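Local coordinates for 4'-phospho-dehydrooxetanocin synthase (Bacillus megaterium, PDB 5UL3), which uses cobalamin, a [4Fe-4S] cluster and S-adenosylmethionine to contract the deoxyribose ring of dAMP oxidatively, giving an oxetane aldehyde on the way to oxetanocin A, at residues A[600-614]-A[626-640]. Numbering follows the deposited sequence. Where two conformers were deposited one is given.
Sequences WIDSNFGVMYTIKSL and LYSYMETHREISHFL. With EDO (1,2-ethanediol), chain T; EDO (1,2-ethanediol), chain H.
Trp-600, CG anti to the backbone N (chi1 176°), lays its indole against helix 620-648, where NE1 donates in the ring plane to Ser-637 OG (3.0 Å, N-H...O 160°). That hydroxyl donates to His-633 O, also taken by Ser-637 N from the opposite face of the carbonyl. Leu-640 CD2 lies over one indole face, 3.7 Å from the five-membered ring centroid, a CH-pi contact; Asn-604 ND2 lies above the opposite face, offset toward the rim. Asn-604 ND2 also donates to a water hydrogen-bonded to His-633 NE2 (2.8 Å) in the imidazole plane, while Asn-604 OD1 accepts from Trp-728 NE1. The segments belong to successive antiparallel helices, a helical hairpin in the C-terminal helix bundle, with axes 9.6 Å apart at 145°; helix 683-709 packs on both through Met-697. Bent at chi2 and chi3, Met-608 folds over the His-633 imidazole, CG 3.6 Å above the ring centre and SD on the same face, and its CE reaches Met-630 CG. Ile-611 CG2 lies 3.9 Å from Met-630 CG, and its CD1 approaches the ring of Tyr-629, whose hydroxyl is hydrogen-bonded to Asp-707 OD2. Lys-612 crosses the Met-630 side chain at about a right angle, CG against SD, and Leu-614 CB meets Leu-626 CD1.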
loop_
_atom_site.group_PDB
_atom_site.type_symbol
_atom_site.label_atom_id
_atom_site.label_comp_id
_atom_site.label_asym_id
_atom_site.label_seq_id
_atom_site.Cartn_x
_atom_site.Cartn_y
_atom_site.Cartn_z
ATOM N N TRP A 600 -14.737 21.729 -8.568
ATOM C CA TRP A 600 -15.425 20.868 -9.524
ATOM C C TRP A 600 -15.590 19.468 -8.949
ATOM O O TRP A 600 -16.686 18.908 -8.956
ATOM C CB TRP A 600 -14.635 20.817 -10.829
ATOM C CG TRP A 600 -15.186 19.884 -11.862
ATOM C CD1 TRP A 600 -14.803 18.581 -12.092
ATOM C CD2 TRP A 600 -16.188 20.187 -12.840
ATOM N NE1 TRP A 600 -15.519 18.063 -13.155
ATOM C CE2 TRP A 600 -16.375 19.028 -13.627
ATOM C CE3 TRP A 600 -16.942 21.327 -13.131
ATOM C CZ2 TRP A 600 -17.292 18.981 -14.678
ATOM C CZ3 TRP A 600 -17.845 21.278 -14.182
ATOM C CH2 TRP A 600 -18.013 20.119 -14.939
ATOM N N ILE A 601 -14.498 18.898 -8.438
ATOM C CA ILE A 601 -14.557 17.557 -7.855
ATOM C C ILE A 601 -15.576 17.508 -6.723
ATOM O O ILE A 601 -16.421 16.607 -6.662
ATOM C CB ILE A 601 -13.158 17.130 -7.383
ATOM C CG1 ILE A 601 -12.286 16.860 -8.609
ATOM C CG2 ILE A 601 -13.267 15.913 -6.439
ATOM C CD1 ILE A 601 -10.778 16.851 -8.338
ATOM N N ASP A 602 -15.526 18.488 -5.814
ATOM C CA ASP A 602 -16.462 18.502 -4.694
ATOM C C ASP A 602 -17.908 18.583 -5.175
ATOM O O ASP A 602 -18.802 17.960 -4.586
ATOM C CB ASP A 602 -16.149 19.680 -3.763
ATOM C CG ASP A 602 -14.818 19.521 -3.026
ATOM O OD1 ASP A 602 -14.220 18.426 -3.069
ATOM O OD2 ASP A 602 -14.368 20.506 -2.398
ATOM N N SER A 603 -18.150 19.341 -6.251
ATOM C CA SER A 603 -19.497 19.584 -6.762
ATOM C C SER A 603 -20.124 18.349 -7.401
ATOM O O SER A 603 -21.354 18.282 -7.518
ATOM C CB SER A 603 -19.468 20.729 -7.780
ATOM O OG SER A 603 -18.813 20.358 -8.989
ATOM N N ASN A 604 -19.316 17.385 -7.826
ATOM C CA ASN A 604 -19.806 16.177 -8.478
ATOM C C ASN A 604 -19.682 14.948 -7.603
ATOM O O ASN A 604 -20.095 13.863 -8.026
ATOM C CB ASN A 604 -19.043 15.926 -9.779
ATOM C CG ASN A 604 -19.235 17.033 -10.778
ATOM O OD1 ASN A 604 -20.342 17.526 -10.955
ATOM N ND2 ASN A 604 -18.156 17.433 -11.437
ATOM N N PHE A 605 -19.122 15.095 -6.403
ATOM C CA PHE A 605 -18.692 13.932 -5.638
ATOM C C PHE A 605 -19.869 13.040 -5.262
ATOM O O PHE A 605 -19.800 11.816 -5.407
ATOM C CB PHE A 605 -17.942 14.366 -4.381
ATOM C CG PHE A 605 -17.486 13.207 -3.555
ATOM C CD1 PHE A 605 -16.279 12.593 -3.829
ATOM C CD2 PHE A 605 -18.287 12.691 -2.551
ATOM C CE1 PHE A 605 -15.864 11.498 -3.088
ATOM C CE2 PHE A 605 -17.878 11.602 -1.809
ATOM C CZ PHE A 605 -16.667 11.008 -2.081
ATOM N N GLY A 606 -20.953 13.636 -4.765
ATOM C CA GLY A 606 -22.056 12.825 -4.256
ATOM C C GLY A 606 -22.701 11.980 -5.337
ATOM O O GLY A 606 -22.910 10.771 -5.163
ATOM N N VAL A 607 -23.013 12.601 -6.475
ATOM C CA VAL A 607 -23.649 11.884 -7.575
ATOM C C VAL A 607 -22.693 10.852 -8.169
ATOM O O VAL A 607 -23.077 9.706 -8.427
ATOM C CB VAL A 607 -24.148 12.874 -8.645
ATOM C CG1 VAL A 607 -24.717 12.133 -9.826
ATOM C CG2 VAL A 607 -25.195 13.806 -8.069
ATOM N N MET A 608 -21.432 11.233 -8.404
ATOM C CA MET A 608 -20.504 10.267 -8.992
ATOM C C MET A 608 -20.150 9.143 -8.020
ATOM O O MET A 608 -19.962 7.991 -8.447
ATOM C CB MET A 608 -19.239 10.968 -9.487
ATOM C CG MET A 608 -19.493 11.889 -10.672
ATOM S SD MET A 608 -20.608 11.238 -11.940
ATOM C CE MET A 608 -19.779 9.702 -12.389
ATOM N N TYR A 609 -20.065 9.437 -6.720
ATOM C CA TYR A 609 -19.888 8.358 -5.756
ATOM C C TYR A 609 -21.061 7.386 -5.814
ATOM O O TYR A 609 -20.877 6.163 -5.761
ATOM C CB TYR A 609 -19.742 8.927 -4.344
ATOM C CG TYR A 609 -19.667 7.885 -3.242
ATOM C CD1 TYR A 609 -18.444 7.373 -2.831
ATOM C CD2 TYR A 609 -20.816 7.430 -2.604
ATOM C CE1 TYR A 609 -18.368 6.427 -1.818
ATOM C CE2 TYR A 609 -20.750 6.488 -1.593
ATOM C CZ TYR A 609 -19.524 5.991 -1.203
ATOM O OH TYR A 609 -19.452 5.053 -0.197
ATOM N N THR A 610 -22.276 7.916 -5.931
ATOM C CA THR A 610 -23.459 7.058 -5.971
ATOM C C THR A 610 -23.469 6.184 -7.224
ATOM O O THR A 610 -23.754 4.982 -7.150
ATOM C CB THR A 610 -24.715 7.918 -5.900
ATOM O OG1 THR A 610 -24.666 8.719 -4.715
ATOM C CG2 THR A 610 -25.978 7.034 -5.868
ATOM N N ILE A 611 -23.163 6.774 -8.381
ATOM C CA ILE A 611 -23.076 6.016 -9.628
ATOM C C ILE A 611 -22.038 4.911 -9.504
ATOM O O ILE A 611 -22.265 3.765 -9.918
ATOM C CB ILE A 611 -22.760 6.969 -10.791
ATOM C CG1 ILE A 611 -24.010 7.800 -11.134
ATOM C CG2 ILE A 611 -22.206 6.206 -12.014
ATOM C CD1 ILE A 611 -23.736 8.965 -12.043
ATOM N N LYS A 612 -20.887 5.232 -8.918
ATOM C CA LYS A 612 -19.844 4.224 -8.747
ATOM C C LYS A 612 -20.302 3.113 -7.810
ATOM O O LYS A 612 -20.033 1.929 -8.057
ATOM C CB LYS A 612 -18.572 4.900 -8.225
ATOM C CG LYS A 612 -17.267 4.173 -8.500
ATOM C CD LYS A 612 -16.124 5.203 -8.617
ATOM C CE LYS A 612 -16.418 6.472 -7.792
ATOM N NZ LYS A 612 -15.345 7.520 -7.849
ATOM N N SER A 613 -20.990 3.480 -6.727
ATOM C CA SER A 613 -21.505 2.497 -5.780
ATOM C C SER A 613 -22.542 1.581 -6.428
ATOM O O SER A 613 -22.534 0.365 -6.200
ATOM C CB SER A 613 -22.112 3.211 -4.572
ATOM O OG SER A 613 -22.719 2.296 -3.681
ATOM N N LEU A 614 -23.454 2.148 -7.222
ATOM C CA LEU A 614 -24.437 1.322 -7.922
ATOM C C LEU A 614 -23.766 0.416 -8.940
ATOM O O LEU A 614 -24.203 -0.725 -9.143
ATOM C CB LEU A 614 -25.480 2.206 -8.614
ATOM C CG LEU A 614 -26.392 2.982 -7.672
ATOM C CD1 LEU A 614 -27.169 4.024 -8.453
ATOM C CD2 LEU A 614 -27.353 2.030 -6.964
ATOM N N LEU A 626 -24.078 2.545 -16.406
ATOM C CA LEU A 626 -23.434 3.321 -15.351
ATOM C C LEU A 626 -21.971 3.598 -15.678
ATOM O O LEU A 626 -21.448 4.669 -15.359
ATOM C CB LEU A 626 -23.538 2.574 -14.026
ATOM C CG LEU A 626 -24.957 2.397 -13.477
ATOM C CD1 LEU A 626 -25.027 1.307 -12.409
ATOM C CD2 LEU A 626 -25.451 3.728 -12.917
ATOM N N TYR A 627 -21.287 2.631 -16.289
ATOM C CA TYR A 627 -19.901 2.867 -16.669
ATOM C C TYR A 627 -19.808 3.964 -17.716
ATOM O O TYR A 627 -18.891 4.802 -17.669
ATOM C CB TYR A 627 -19.260 1.571 -17.169
ATOM C CG TYR A 627 -17.738 1.662 -17.229
ATOM C CD1 TYR A 627 -16.971 1.432 -16.099
ATOM C CD2 TYR A 627 -17.094 1.963 -18.416
ATOM C CE1 TYR A 627 -15.585 1.508 -16.144
ATOM C CE2 TYR A 627 -15.697 2.047 -18.479
ATOM C CZ TYR A 627 -14.960 1.815 -17.339
ATOM O OH TYR A 627 -13.586 1.898 -17.390
ATOM N N SER A 628 -20.769 4.005 -18.650
ATOM C CA SER A 628 -20.733 5.032 -19.680
ATOM C C SER A 628 -20.897 6.419 -19.066
ATOM O O SER A 628 -20.287 7.382 -19.546
ATOM C CB SER A 628 -21.798 4.767 -20.755
ATOM O OG SER A 628 -23.048 5.342 -20.398
ATOM N N TYR A 629 -21.712 6.542 -18.012
ATOM C CA TYR A 629 -21.768 7.805 -17.276
ATOM C C TYR A 629 -20.391 8.174 -16.731
ATOM O O TYR A 629 -19.954 9.323 -16.832
ATOM C CB TYR A 629 -22.729 7.725 -16.103
ATOM C CG TYR A 629 -24.150 7.312 -16.398
ATOM C CD1 TYR A 629 -24.765 7.607 -17.606
ATOM C CD2 TYR A 629 -24.870 6.639 -15.435
ATOM C CE1 TYR A 629 -26.117 7.205 -17.833
ATOM C CE2 TYR A 629 -26.169 6.248 -15.644
ATOM C CZ TYR A 629 -26.789 6.536 -16.839
ATOM O OH TYR A 629 -28.108 6.119 -16.986
ATOM N N MET A 630 -19.720 7.207 -16.109
ATOM C CA MET A 630 -18.401 7.474 -15.541
ATOM C C MET A 630 -17.396 7.873 -16.614
ATOM O O MET A 630 -16.581 8.775 -16.395
ATOM C CB MET A 630 -17.925 6.257 -14.752
ATOM C CG MET A 630 -18.599 6.161 -13.393
ATOM S SD MET A 630 -18.131 4.686 -12.468
ATOM C CE MET A 630 -19.109 3.504 -13.312
ATOM N N GLU A 631 -17.432 7.219 -17.783
ATOM C CA GLU A 631 -16.545 7.622 -18.875
ATOM C C GLU A 631 -16.831 9.044 -19.322
ATOM O O GLU A 631 -15.910 9.816 -19.609
ATOM C CB GLU A 631 -16.705 6.692 -20.078
ATOM C CG GLU A 631 -16.321 5.239 -19.855
ATOM C CD GLU A 631 -16.591 4.406 -21.098
ATOM O OE1 GLU A 631 -17.714 4.501 -21.647
ATOM O OE2 GLU A 631 -15.673 3.694 -21.545
ATOM N N THR A 632 -18.116 9.391 -19.443
ATOM C CA THR A 632 -18.475 10.722 -19.893
ATOM C C THR A 632 -18.050 11.773 -18.880
ATOM O O THR A 632 -17.524 12.831 -19.255
ATOM C CB THR A 632 -19.982 10.766 -20.157
ATOM O OG1 THR A 632 -20.271 9.829 -21.195
ATOM C CG2 THR A 632 -20.409 12.149 -20.602
ATOM N N HIS A 633 -18.269 11.493 -17.595
ATOM C CA HIS A 633 -17.833 12.398 -16.534
ATOM C C HIS A 633 -16.333 12.664 -16.601
ATOM O O HIS A 633 -15.891 13.814 -16.482
ATOM C CB HIS A 633 -18.196 11.807 -15.176
ATOM C CG HIS A 633 -17.540 12.490 -14.020
ATOM N ND1 HIS A 633 -16.611 11.866 -13.215
ATOM C CD2 HIS A 633 -17.688 13.741 -13.522
ATOM C CE1 HIS A 633 -16.215 12.707 -12.274
ATOM N NE2 HIS A 633 -16.857 13.850 -12.439
ATOM N N ARG A 634 -15.537 11.609 -16.787
ATOM C CA ARG A 634 -14.088 11.778 -16.885
ATOM C C ARG A 634 -13.727 12.647 -18.076
ATOM O O ARG A 634 -12.858 13.521 -17.987
ATOM C CB ARG A 634 -13.415 10.408 -16.996
ATOM C CG ARG A 634 -11.900 10.482 -17.180
ATOM C CD ARG A 634 -11.342 9.096 -17.525
ATOM N NE ARG A 634 -11.491 8.126 -16.438
ATOM C CZ ARG A 634 -10.593 7.928 -15.478
ATOM N NH1 ARG A 634 -9.454 8.642 -15.437
ATOM N NH2 ARG A 634 -10.826 7.005 -14.558
ATOM N N GLU A 635 -14.378 12.403 -19.206
ATOM C CA GLU A 635 -14.169 13.206 -20.401
ATOM C C GLU A 635 -14.514 14.671 -20.141
ATOM O O GLU A 635 -13.729 15.576 -20.454
ATOM C CB GLU A 635 -15.028 12.596 -21.511
ATOM C CG GLU A 635 -14.873 13.111 -22.902
ATOM C CD GLU A 635 -15.710 12.282 -23.865
ATOM O OE1 GLU A 635 -15.330 11.121 -24.123
ATOM O OE2 GLU A 635 -16.769 12.765 -24.319
ATOM N N ILE A 636 -15.672 14.923 -19.525
ATOM C CA ILE A 636 -16.075 16.298 -19.228
ATOM C C ILE A 636 -15.087 16.946 -18.266
ATOM O O ILE A 636 -14.758 18.131 -18.396
ATOM C CB ILE A 636 -17.509 16.335 -18.663
ATOM C CG1 ILE A 636 -18.522 15.818 -19.689
ATOM C CG2 ILE A 636 -17.877 17.750 -18.222
ATOM C CD1 ILE A 636 -19.923 15.587 -19.066
ATOM N N SER A 637 -14.595 16.178 -17.288
ATOM C CA SER A 637 -13.627 16.713 -16.331
ATOM C C SER A 637 -12.295 17.035 -16.998
ATOM O O SER A 637 -11.650 18.030 -16.646
ATOM C CB SER A 637 -13.416 15.721 -15.183
ATOM O OG SER A 637 -14.619 15.549 -14.444
ATOM N N HIS A 638 -11.848 16.199 -17.938
ATOM C CA HIS A 638 -10.610 16.520 -18.642
ATOM C C HIS A 638 -10.757 17.811 -19.436
ATOM O O HIS A 638 -9.899 18.702 -19.377
ATOM C CB HIS A 638 -10.194 15.392 -19.584
ATOM C CG HIS A 638 -9.058 15.784 -20.478
ATOM N ND1 HIS A 638 -7.743 15.731 -20.066
ATOM C CD2 HIS A 638 -9.040 16.303 -21.730
ATOM C CE1 HIS A 638 -6.961 16.178 -21.036
ATOM N NE2 HIS A 638 -7.724 16.534 -22.056
ATOM N N PHE A 639 -11.833 17.926 -20.203
ATOM C CA PHE A 639 -11.924 19.081 -21.079
ATOM C C PHE A 639 -12.372 20.333 -20.347
ATOM O O PHE A 639 -12.250 21.430 -20.905
ATOM C CB PHE A 639 -12.824 18.756 -22.268
ATOM C CG PHE A 639 -12.162 17.856 -23.262
ATOM C CD1 PHE A 639 -11.100 18.321 -24.026
ATOM C CD2 PHE A 639 -12.556 16.540 -23.402
ATOM C CE1 PHE A 639 -10.453 17.484 -24.939
ATOM C CE2 PHE A 639 -11.911 15.698 -24.299
ATOM C CZ PHE A 639 -10.861 16.166 -25.069
ATOM N N LEU A 640 -12.833 20.203 -19.103
ATOM C CA LEU A 640 -12.991 21.375 -18.252
ATOM C C LEU A 640 -11.689 22.157 -18.158
ATOM O O LEU A 640 -11.665 23.377 -18.366
ATOM C CB LEU A 640 -13.445 20.968 -16.856
ATOM C CG LEU A 640 -13.220 22.061 -15.811
ATOM C CD1 LEU A 640 -14.234 23.240 -15.981
ATOM C CD2 LEU A 640 -13.264 21.490 -14.402
HETATM C C1 EDO T . -14.385 5.399 -16.369
HETATM O O1 EDO T . -13.403 6.144 -17.107
HETATM C C2 EDO T . -13.733 4.793 -15.143
HETATM O O2 EDO T . -13.373 5.850 -14.260
HETATM C C1 EDO H . -6.676 15.344 -16.699
HETATM O O1 EDO H . -6.904 14.529 -17.856
HETATM C C2 EDO H . -5.816 14.527 -15.732
HETATM O O2 EDO H . -5.485 15.347 -14.618
HETATM O O HOH W 1 -15.705 15.695 -10.671
#